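Local coordinates for putative pectin lyase (Geobacillus virus E2, PDB 7CHU), which is a tailspike protein of a deep-sea thermophilic bacteriophage, with a pectate lyase-like region that probably recognises or cleaves polysaccharide on the surface of the host cell, at residues A[198-203]-A[221-226]; A[283-288]-A[316-321]; A[306-311]-A[328-333]. One frame throughout, in Å; residues are numbered along the deposited sequence.

Overall arrangement
All three contacts pair neighbouring rungs of a right-handed parallel beta-helix, the fold expected of a pectate lyase-like chain. Contact 1 closes first along the sequence, whereas contacts 2 and 3 alternate: 283-288, 306-311, 316-321, 328-333. Contacts 1 and 2 belong to the same run of strands, with centres 14 Å apart and nearest atoms about 6 Å apart, and both touch neighbouring subunits of the trimer. Contact 3 lies on another face, its centre 13 Å from that of contact 2, and the two meet through the helix interior, where Phe321 packs on Phe328 and Ile329, and Phe284 on Met307. One rung-to-rung pattern thus serves both the core and the trimer interface.

Contact 1 (A[198-203]-A[221-226]); sequences RFLDFG and NIIGLY
Two successive rungs of a parallel beta-helix meet here, each turning a corner between two faces: Arg198 to Leu200 pair with Asn221 to Ile223 before the corner, and beyond it Gly203 bridges to Tyr226. The short strands 198-200 and 221-223 run 4.8 Å apart and only 5° from parallel. Phe199 N donates to Asn221 O (2.9 Å), Ile223 N donates to Phe199 O, and Asp201 N closes on Ile223 O at 2.8 Å. After the corner the ladder resumes with Tyr226 N on Phe202 O (3.0 Å).

The guanidinium of Arg198 lies almost flat against the amide of Asn221, planes 22° apart, with Asn221 ND2 over its centre, 3.5 Å from Arg198 CZ. The charge itself is met across the trimer: Arg198 NE pairs with Asp201 of the second subunit and NH2 with the carbonyl of Gly224 there. Reciprocally, Asp201 of this chain gives OD1 to Arg198 NE of the third subunit, while its OD2 is bridged to Lys176 of the same chain. On the same face Leu200 CD1 rests on Ile223 CG2 (3.7 Å).

On the other face Phe199 and Ile222 lie side by side. Phe202 starts out pointing away, but CG, set between the backbone N and the carbonyl carbon (chi1 79°), turns back toward Leu225, whose methyl CD1 sits over one face of the ring, 3.9 Å from the centroid, a CH-pi contact. Ile222 CG2 approaches the same ring obliquely. Gly224, at positive phi, passes the bend with its CA 3.6 Å from Asp201 OD1, where a beta carbon would collide. Aligned residues stacked from rung to rung, with a corner repeated in register, are the hallmark of the parallel beta-helix of pectate lyase-like proteins.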
loop_
_atom_site.group_PDB
_atom_site.type_symbol
_atom_site.label_atom_id
_atom_site.label_comp_id
_atom_site.label_asym_id
_atom_site.label_seq_id
_atom_site.Cartn_x
_atom_site.Cartn_y
_atom_site.Cartn_z
ATOM N N ARG A 198 0.608 18.035 -0.012
ATOM C CA ARG A 198 0.324 16.997 0.979
ATOM C C ARG A 198 -1.120 17.149 1.454
ATOM O O ARG A 198 -1.434 18.079 2.199
ATOM C CB ARG A 198 1.291 17.091 2.165
ATOM C CG ARG A 198 2.768 16.775 1.828
ATOM C CD ARG A 198 2.936 15.362 1.330
ATOM N NE ARG A 198 4.326 14.908 1.250
ATOM C CZ ARG A 198 5.049 14.879 0.135
ATOM N NH1 ARG A 198 4.529 15.296 -1.035
ATOM N NH2 ARG A 198 6.299 14.418 0.175
ATOM N N PHE A 199 -1.987 16.225 1.057
ATOM C CA PHE A 199 -3.402 16.259 1.400
ATOM C C PHE A 199 -3.752 15.003 2.204
ATOM O O PHE A 199 -3.272 13.905 1.889
ATOM C CB PHE A 199 -4.279 16.342 0.129
ATOM C CG PHE A 199 -4.062 17.588 -0.704
ATOM C CD1 PHE A 199 -2.903 17.756 -1.451
ATOM C CD2 PHE A 199 -5.031 18.580 -0.749
ATOM C CE1 PHE A 199 -2.698 18.907 -2.216
ATOM C CE2 PHE A 199 -4.845 19.737 -1.520
ATOM C CZ PHE A 199 -3.678 19.904 -2.252
ATOM N N LEU A 200 -4.580 15.154 3.244
ATOM C CA LEU A 200 -4.935 14.002 4.088
ATOM C C LEU A 200 -6.393 14.075 4.523
ATOM O O LEU A 200 -6.813 15.074 5.109
ATOM C CB LEU A 200 -4.024 13.926 5.329
ATOM C CG LEU A 200 -4.319 12.800 6.341
ATOM C CD1 LEU A 200 -4.115 11.414 5.705
ATOM C CD2 LEU A 200 -3.460 12.951 7.621
ATOM N N ASP A 201 -7.150 13.003 4.290
ATOM C CA ASP A 201 -8.497 12.843 4.859
ATOM C C ASP A 201 -9.342 14.108 4.659
ATOM O O ASP A 201 -9.657 14.846 5.594
ATOM C CB ASP A 201 -8.409 12.495 6.351
ATOM C CG ASP A 201 -7.754 11.124 6.606
ATOM O OD1 ASP A 201 -7.756 10.257 5.690
ATOM O OD2 ASP A 201 -7.236 10.923 7.737
ATOM N N PHE A 202 -9.664 14.383 3.408
ATOM C CA PHE A 202 -10.546 15.502 3.122
ATOM C C PHE A 202 -11.572 15.052 2.104
ATOM O O PHE A 202 -11.339 14.096 1.364
ATOM C CB PHE A 202 -9.780 16.747 2.662
ATOM C CG PHE A 202 -9.328 16.737 1.206
ATOM C CD1 PHE A 202 -8.217 16.036 0.815
ATOM C CD2 PHE A 202 -9.975 17.512 0.259
ATOM C CE1 PHE A 202 -7.778 16.072 -0.503
ATOM C CE2 PHE A 202 -9.534 17.559 -1.048
ATOM C CZ PHE A 202 -8.429 16.829 -1.431
ATOM N N GLY A 203 -12.727 15.697 2.131
ATOM C CA GLY A 203 -13.859 15.305 1.298
ATOM C C GLY A 203 -14.229 16.391 0.315
ATOM O O GLY A 203 -14.087 17.583 0.609
ATOM N N ASN A 221 1.003 14.016 -2.761
ATOM C CA ASN A 221 0.401 12.866 -2.091
ATOM C C ASN A 221 -0.997 13.217 -1.604
ATOM O O ASN A 221 -1.199 14.254 -0.957
ATOM C CB ASN A 221 1.228 12.406 -0.891
ATOM C CG ASN A 221 2.577 11.870 -1.276
ATOM O OD1 ASN A 221 2.824 11.549 -2.436
ATOM N ND2 ASN A 221 3.466 11.769 -0.299
ATOM N N ILE A 222 -1.948 12.340 -1.888
ATOM C CA ILE A 222 -3.343 12.527 -1.515
ATOM C C ILE A 222 -3.807 11.240 -0.854
ATOM O O ILE A 222 -4.011 10.230 -1.533
ATOM C CB ILE A 222 -4.219 12.882 -2.726
ATOM C CG1 ILE A 222 -3.721 14.188 -3.359
ATOM C CG2 ILE A 222 -5.704 12.989 -2.314
ATOM C CD1 ILE A 222 -4.272 14.441 -4.751
ATOM N N ILE A 223 -3.970 11.271 0.469
ATOM C CA ILE A 223 -4.285 10.097 1.273
ATOM C C ILE A 223 -5.695 10.245 1.822
ATOM O O ILE A 223 -6.021 11.272 2.412
ATOM C CB ILE A 223 -3.255 9.926 2.411
ATOM C CG1 ILE A 223 -1.833 9.859 1.847
ATOM C CG2 ILE A 223 -3.559 8.688 3.287
ATOM C CD1 ILE A 223 -0.756 9.931 2.947
ATOM N N GLY A 224 -6.530 9.219 1.638
ATOM C CA GLY A 224 -7.839 9.203 2.276
ATOM C C GLY A 224 -8.868 10.178 1.720
ATOM O O GLY A 224 -9.857 10.501 2.410
ATOM N N LEU A 225 -8.682 10.654 0.490
ATOM C CA LEU A 225 -9.691 11.517 -0.124
ATOM C C LEU A 225 -11.018 10.777 -0.261
ATOM O O LEU A 225 -11.059 9.608 -0.668
ATOM C CB LEU A 225 -9.220 12.002 -1.500
ATOM C CG LEU A 225 -10.273 12.609 -2.446
ATOM C CD1 LEU A 225 -10.773 13.962 -1.940
ATOM C CD2 LEU A 225 -9.759 12.754 -3.872
ATOM N N TYR A 226 -12.105 11.466 0.081
ATOM C CA TYR A 226 -13.475 10.982 -0.093
ATOM C C TYR A 226 -14.142 11.876 -1.142
ATOM O O TYR A 226 -14.275 13.086 -0.937
ATOM C CB TYR A 226 -14.210 11.037 1.239
ATOM C CG TYR A 226 -15.610 10.493 1.292
ATOM C CD1 TYR A 226 -15.952 9.307 0.651
ATOM C CD2 TYR A 226 -16.587 11.149 2.034
ATOM C CE1 TYR A 226 -17.248 8.783 0.737
ATOM C CE2 TYR A 226 -17.875 10.644 2.126
ATOM C CZ TYR A 226 -18.204 9.457 1.476
ATOM O OH TYR A 226 -19.493 8.957 1.565
#

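Contact 2 (A[283-288]-A[316-321]); sequences QFIGCK and VMNCYF
Phe284 begins the pairing with 316-321: its carbonyl O accepts Met317 N at 2.8 Å and lies 3.2 Å from Cys319 SG. Its CB also packs against that sulfur, while the ring leads away from 316-321 to stack on Phe255 of the preceding rung. Ile285 follows on the opposite face of the strand, bridged to Met317 in parallel register, and its CA makes a CA-H...O contact with Met317 O. Side-chain contact between the two is loose, Ile285 CG1 staying 4.4 Å from Met317 CB.

At Gly286 the strand gives way to a turn. Gly286 N makes a nearly straight bond to Met317 O (2.9 Å, 176° at the hydrogen), and its CA-H approaches Asn318 O. Asn318, with CG between its own N and carbonyl carbon (chi1 40°), brings ND2 close to Gly286 without a bond to its N; ND2 donates to Gln283 OE1 of the third subunit. Gly286 O in turn accepts from Arg252 of that subunit.

Cys287 comes next and meets Cys319 without a disulfide: Cys287 CB is 3.9 Å from Cys319 SG, and Cys287 N donates to this sulfur at 3.5 Å. The ladder restarts as Tyr320 N binds Cys287 O (2.9 Å).

Lys288 ends the segment. With CG anti to the backbone N (chi1 168°) and the chain extended beyond it, the lysine runs alongside Tyr320, pointing the same way, and Lys288 CG lies 3.6 Å from Tyr320 CD2, near the plane of the ring at its edge. NZ forms a salt bridge with Asp219 of the third subunit. The chemistry is therefore divided: inside the rung stack a cysteine sulfur accepts a long N-H bond at the turn, whereas the main partners of the Asn318 amide and the Lys288 ammonium are on another subunit.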
loop_
_atom_site.group_PDB
_atom_site.type_symbol
_atom_site.label_atom_id
_atom_site.label_comp_id
_atom_site.label_asym_id
_atom_site.label_seq_id
_atom_site.Cartn_x
_atom_site.Cartn_y
_atom_site.Cartn_z
ATOM N N GLN A 283 -0.402 7.478 -9.455
ATOM C CA GLN A 283 -0.650 6.212 -8.777
ATOM C C GLN A 283 -1.978 6.244 -8.040
ATOM O O GLN A 283 -2.371 7.280 -7.494
ATOM C CB GLN A 283 0.472 5.885 -7.782
ATOM C CG GLN A 283 1.871 5.859 -8.396
ATOM C CD GLN A 283 2.814 4.915 -7.671
ATOM O OE1 GLN A 283 2.387 4.134 -6.807
ATOM N NE2 GLN A 283 4.097 4.959 -8.032
ATOM N N PHE A 284 -2.639 5.086 -8.008
ATOM C CA PHE A 284 -3.840 4.838 -7.220
ATOM C C PHE A 284 -3.585 3.556 -6.438
ATOM O O PHE A 284 -3.528 2.476 -7.031
ATOM C CB PHE A 284 -5.069 4.704 -8.114
ATOM C CG PHE A 284 -5.359 5.960 -8.892
ATOM C CD1 PHE A 284 -4.712 6.205 -10.092
ATOM C CD2 PHE A 284 -6.226 6.903 -8.389
ATOM C CE1 PHE A 284 -4.924 7.397 -10.792
ATOM C CE2 PHE A 284 -6.466 8.111 -9.093
ATOM C CZ PHE A 284 -5.818 8.346 -10.289
ATOM N N ILE A 285 -3.410 3.673 -5.121
ATOM C CA ILE A 285 -3.035 2.542 -4.272
ATOM C C ILE A 285 -4.197 2.275 -3.322
ATOM O O ILE A 285 -4.528 3.113 -2.476
ATOM C CB ILE A 285 -1.727 2.805 -3.510
ATOM C CG1 ILE A 285 -0.592 3.106 -4.513
ATOM C CG2 ILE A 285 -1.389 1.603 -2.561
ATOM C CD1 ILE A 285 0.684 3.658 -3.860
ATOM N N GLY A 286 -4.824 1.119 -3.465
ATOM C CA GLY A 286 -5.883 0.765 -2.545
ATOM C C GLY A 286 -7.147 1.575 -2.688
ATOM O O GLY A 286 -7.925 1.656 -1.739
ATOM N N CYS A 287 -7.404 2.139 -3.866
ATOM C CA CYS A 287 -8.532 3.043 -4.003
ATOM C C CYS A 287 -9.813 2.297 -4.365
ATOM O O CYS A 287 -9.793 1.186 -4.910
ATOM C CB CYS A 287 -8.223 4.143 -5.025
ATOM S SG CYS A 287 -6.851 5.244 -4.518
ATOM N N LYS A 288 -10.936 2.905 -3.988
ATOM C CA LYS A 288 -12.277 2.378 -4.242
ATOM C C LYS A 288 -12.937 3.178 -5.367
ATOM O O LYS A 288 -12.931 4.405 -5.319
ATOM C CB LYS A 288 -13.130 2.484 -2.972
ATOM C CG LYS A 288 -14.632 2.236 -3.183
ATOM C CD LYS A 288 -15.361 2.265 -1.850
ATOM C CE LYS A 288 -16.848 2.094 -1.995
ATOM N NZ LYS A 288 -17.488 1.799 -0.684
ATOM N N VAL A 316 -2.094 1.377 -11.036
ATOM C CA VAL A 316 -3.386 1.130 -10.409
ATOM C C VAL A 316 -3.232 -0.147 -9.584
ATOM O O VAL A 316 -3.387 -1.266 -10.098
ATOM C CB VAL A 316 -4.515 1.027 -11.450
ATOM C CG1 VAL A 316 -5.867 0.913 -10.775
ATOM C CG2 VAL A 316 -4.478 2.250 -12.425
ATOM N N MET A 317 -2.919 0.028 -8.297
ATOM C CA MET A 317 -2.501 -1.046 -7.409
ATOM C C MET A 317 -3.611 -1.402 -6.430
ATOM O O MET A 317 -4.066 -0.549 -5.657
ATOM C CB MET A 317 -1.237 -0.661 -6.640
ATOM C CG MET A 317 -0.115 -0.128 -7.511
ATOM S SD MET A 317 0.527 -1.353 -8.681
ATOM C CE MET A 317 1.200 -2.593 -7.562
ATOM N N ASN A 318 -4.001 -2.674 -6.438
ATOM C CA ASN A 318 -4.996 -3.235 -5.521
ATOM C C ASN A 318 -6.180 -2.279 -5.339
ATOM O O ASN A 318 -6.543 -1.868 -4.235
ATOM C CB ASN A 318 -4.366 -3.654 -4.165
ATOM C CG ASN A 318 -3.303 -2.675 -3.636
ATOM O OD1 ASN A 318 -2.181 -2.575 -4.169
ATOM N ND2 ASN A 318 -3.638 -1.981 -2.551
ATOM N N CYS A 319 -6.790 -1.921 -6.466
ATOM C CA CYS A 319 -7.971 -1.078 -6.422
ATOM C C CYS A 319 -9.221 -1.903 -6.660
ATOM O O CYS A 319 -9.189 -2.984 -7.267
ATOM C CB CYS A 319 -7.890 0.083 -7.426
ATOM S SG CYS A 319 -6.538 1.262 -7.107
ATOM N N TYR A 320 -10.328 -1.362 -6.172
ATOM C CA TYR A 320 -11.635 -2.000 -6.180
ATOM C C TYR A 320 -12.544 -1.242 -7.145
ATOM O O TYR A 320 -12.740 -0.026 -6.996
ATOM C CB TYR A 320 -12.211 -1.999 -4.761
ATOM C CG TYR A 320 -13.714 -2.196 -4.654
ATOM C CD1 TYR A 320 -14.339 -3.349 -5.131
ATOM C CD2 TYR A 320 -14.502 -1.224 -4.053
ATOM C CE1 TYR A 320 -15.714 -3.521 -5.015
ATOM C CE2 TYR A 320 -15.852 -1.378 -3.932
ATOM C CZ TYR A 320 -16.453 -2.516 -4.411
ATOM O OH TYR A 320 -17.807 -2.606 -4.268
ATOM N N PHE A 321 -13.078 -1.953 -8.139
ATOM C CA PHE A 321 -13.979 -1.390 -9.137
ATOM C C PHE A 321 -15.310 -2.119 -9.070
ATOM O O PHE A 321 -15.334 -3.358 -9.085
ATOM C CB PHE A 321 -13.399 -1.535 -10.549
ATOM C CG PHE A 321 -12.206 -0.651 -10.812
ATOM C CD1 PHE A 321 -10.924 -1.054 -10.419
ATOM C CD2 PHE A 321 -12.368 0.575 -11.451
ATOM C CE1 PHE A 321 -9.817 -0.236 -10.647
ATOM C CE2 PHE A 321 -11.264 1.404 -11.697
ATOM C CZ PHE A 321 -9.992 0.997 -11.306
#

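Contact 3 (A[306-311]-A[328-333]); sequences HMYLDG and FIKVKG
His306 and Phe328 open the pairing as an edge-to-face aromatic pair, planes 75° apart, with Phe328 CD1 over one face of the imidazole and 3.9 Å from His306 CD2. His306 NE2 is satisfied by the carbonyl of Tyr322. The backbone then alternates donors across the rungs: Met307 N to Phe328 O, Lys330 N to Met307 O (3.0 Å), Leu309 N to Lys330 O (2.8 Å) and Lys332 N to Leu309 O. Gly311 N has two weak bonds, to Lys332 O and, in the inverse gamma turn centred on Asp310, to Leu309 O; Lys332 O also takes Arg278 NH2. Asp310 O accepts from Ser272 OG and Gly311 O from Asn336 ND2.

Exposed Lys332 sends NZ to Asp310 OD1 in a long salt bridge (3.6 Å), while Arg278 is the stronger partner of that oxygen. A water ties the pair again, donating to Asp310 OD2 and accepting from Lys332 NZ, each at 2.8 Å. Lys332 CD lies beside Tyr308 OH, and Lys330 CD beside the ring atom CD1 of Tyr308; Lys330 NZ turns to Asp327 and Asn326. Met307, Leu309, Ile329 and Val331 share the opposite, buried face, as expected of consecutive rungs in a parallel beta-helix.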
loop_
_atom_site.group_PDB
_atom_site.type_symbol
_atom_site.label_atom_id
_atom_site.label_comp_id
_atom_site.label_asym_id
_atom_site.label_seq_id
_atom_site.Cartn_x
_atom_site.Cartn_y
_atom_site.Cartn_z
ATOM N N HIS A 306 -15.241 4.384 -15.149
ATOM C CA HIS A 306 -14.856 4.719 -13.781
ATOM C C HIS A 306 -13.532 5.453 -13.783
ATOM O O HIS A 306 -13.362 6.427 -13.052
ATOM C CB HIS A 306 -14.760 3.469 -12.884
ATOM C CG HIS A 306 -16.069 3.042 -12.280
ATOM N ND1 HIS A 306 -17.288 3.382 -12.822
ATOM C CD2 HIS A 306 -16.346 2.314 -11.166
ATOM C CE1 HIS A 306 -18.258 2.868 -12.083
ATOM N NE2 HIS A 306 -17.714 2.225 -11.065
ATOM N N MET A 307 -12.587 5.016 -14.615
ATOM C CA MET A 307 -11.327 5.734 -14.793
ATOM C C MET A 307 -11.071 5.883 -16.284
ATOM O O MET A 307 -10.953 4.874 -16.987
ATOM C CB MET A 307 -10.162 4.989 -14.127
ATOM C CG MET A 307 -8.798 5.629 -14.445
ATOM S SD MET A 307 -7.397 4.793 -13.677
ATOM C CE MET A 307 -7.773 5.046 -11.945
ATOM N N TYR A 308 -10.975 7.125 -16.776
ATOM C CA TYR A 308 -10.500 7.373 -18.141
ATOM C C TYR A 308 -9.020 7.709 -18.069
ATOM O O TYR A 308 -8.648 8.733 -17.495
ATOM C CB TYR A 308 -11.260 8.507 -18.834
ATOM C CG TYR A 308 -10.673 8.835 -20.183
ATOM C CD1 TYR A 308 -10.741 7.912 -21.231
ATOM C CD2 TYR A 308 -10.033 10.052 -20.414
ATOM C CE1 TYR A 308 -10.193 8.185 -22.475
ATOM C CE2 TYR A 308 -9.483 10.341 -21.654
ATOM C CZ TYR A 308 -9.564 9.405 -22.685
ATOM O OH TYR A 308 -9.018 9.693 -23.918
ATOM N N LEU A 309 -8.171 6.840 -18.610
ATOM C CA LEU A 309 -6.722 6.943 -18.420
ATOM C C LEU A 309 -6.022 7.344 -19.722
ATOM O O LEU A 309 -5.368 6.530 -20.369
ATOM C CB LEU A 309 -6.202 5.621 -17.886
ATOM C CG LEU A 309 -4.736 5.458 -17.519
ATOM C CD1 LEU A 309 -4.260 6.740 -16.891
ATOM C CD2 LEU A 309 -4.549 4.249 -16.554
ATOM N N ASP A 310 -6.139 8.632 -20.095
ATOM C CA ASP A 310 -5.285 9.215 -21.138
ATOM C C ASP A 310 -3.985 9.670 -20.477
ATOM O O ASP A 310 -3.771 10.853 -20.177
ATOM C CB ASP A 310 -5.996 10.358 -21.856
ATOM C CG ASP A 310 -5.142 11.015 -22.953
ATOM O OD1 ASP A 310 -4.180 10.398 -23.489
ATOM O OD2 ASP A 310 -5.452 12.181 -23.279
ATOM N N GLY A 311 -3.101 8.697 -20.254
ATOM C CA GLY A 311 -1.845 8.923 -19.554
ATOM C C GLY A 311 -0.938 7.717 -19.679
ATOM O O GLY A 311 -1.349 6.651 -20.148
ATOM N N PHE A 328 -14.521 -0.210 -17.041
ATOM C CA PHE A 328 -14.048 0.239 -15.751
ATOM C C PHE A 328 -12.798 1.130 -15.893
ATOM O O PHE A 328 -12.694 2.170 -15.241
ATOM C CB PHE A 328 -13.633 -0.968 -14.881
ATOM C CG PHE A 328 -14.760 -1.601 -14.099
ATOM C CD1 PHE A 328 -15.549 -0.847 -13.244
ATOM C CD2 PHE A 328 -15.011 -2.966 -14.201
ATOM C CE1 PHE A 328 -16.576 -1.434 -12.524
ATOM C CE2 PHE A 328 -16.036 -3.557 -13.482
ATOM C CZ PHE A 328 -16.820 -2.789 -12.644
ATOM N N ILE A 329 -11.854 0.713 -16.745
ATOM C CA ILE A 329 -10.658 1.498 -17.036
ATOM C C ILE A 329 -10.531 1.587 -18.548
ATOM O O ILE A 329 -10.278 0.575 -19.210
ATOM C CB ILE A 329 -9.374 0.896 -16.443
ATOM C CG1 ILE A 329 -9.519 0.609 -14.940
ATOM C CG2 ILE A 329 -8.178 1.855 -16.676
ATOM C CD1 ILE A 329 -8.322 -0.088 -14.344
ATOM N N LYS A 330 -10.661 2.795 -19.095
ATOM C CA LYS A 330 -10.512 3.030 -20.530
ATOM C C LYS A 330 -9.144 3.660 -20.756
ATOM O O LYS A 330 -8.904 4.800 -20.345
ATOM C CB LYS A 330 -11.636 3.928 -21.032
ATOM C CG LYS A 330 -11.792 4.015 -22.515
ATOM C CD LYS A 330 -12.839 5.076 -22.863
ATOM C CE LYS A 330 -13.825 4.612 -23.920
ATOM N NZ LYS A 330 -14.880 3.678 -23.374
ATOM N N VAL A 331 -8.229 2.902 -21.359
ATOM C CA VAL A 331 -6.822 3.289 -21.441
ATOM C C VAL A 331 -6.534 3.877 -22.815
ATOM O O VAL A 331 -6.902 3.292 -23.844
ATOM C CB VAL A 331 -5.894 2.088 -21.178
ATOM C CG1 VAL A 331 -4.419 2.499 -21.324
ATOM C CG2 VAL A 331 -6.172 1.461 -19.796
ATOM N N LYS A 332 -5.830 5.013 -22.829
ATOM C CA LYS A 332 -5.210 5.569 -24.014
ATOM C C LYS A 332 -3.821 5.977 -23.545
ATOM O O LYS A 332 -3.596 7.114 -23.114
ATOM C CB LYS A 332 -6.007 6.753 -24.578
ATOM C CG LYS A 332 -5.383 7.438 -25.826
ATOM C CD LYS A 332 -6.137 8.755 -26.098
ATOM C CE LYS A 332 -5.587 9.517 -27.289
ATOM N NZ LYS A 332 -4.235 10.075 -27.037
ATOM N N GLY A 333 -2.888 5.044 -23.622
ATOM C CA GLY A 333 -1.538 5.305 -23.169
ATOM C C GLY A 333 -0.739 4.024 -23.031
ATOM O O GLY A 333 -1.213 2.926 -23.337
HETATM O O HOH W 1 -4.213 12.591 -25.742
#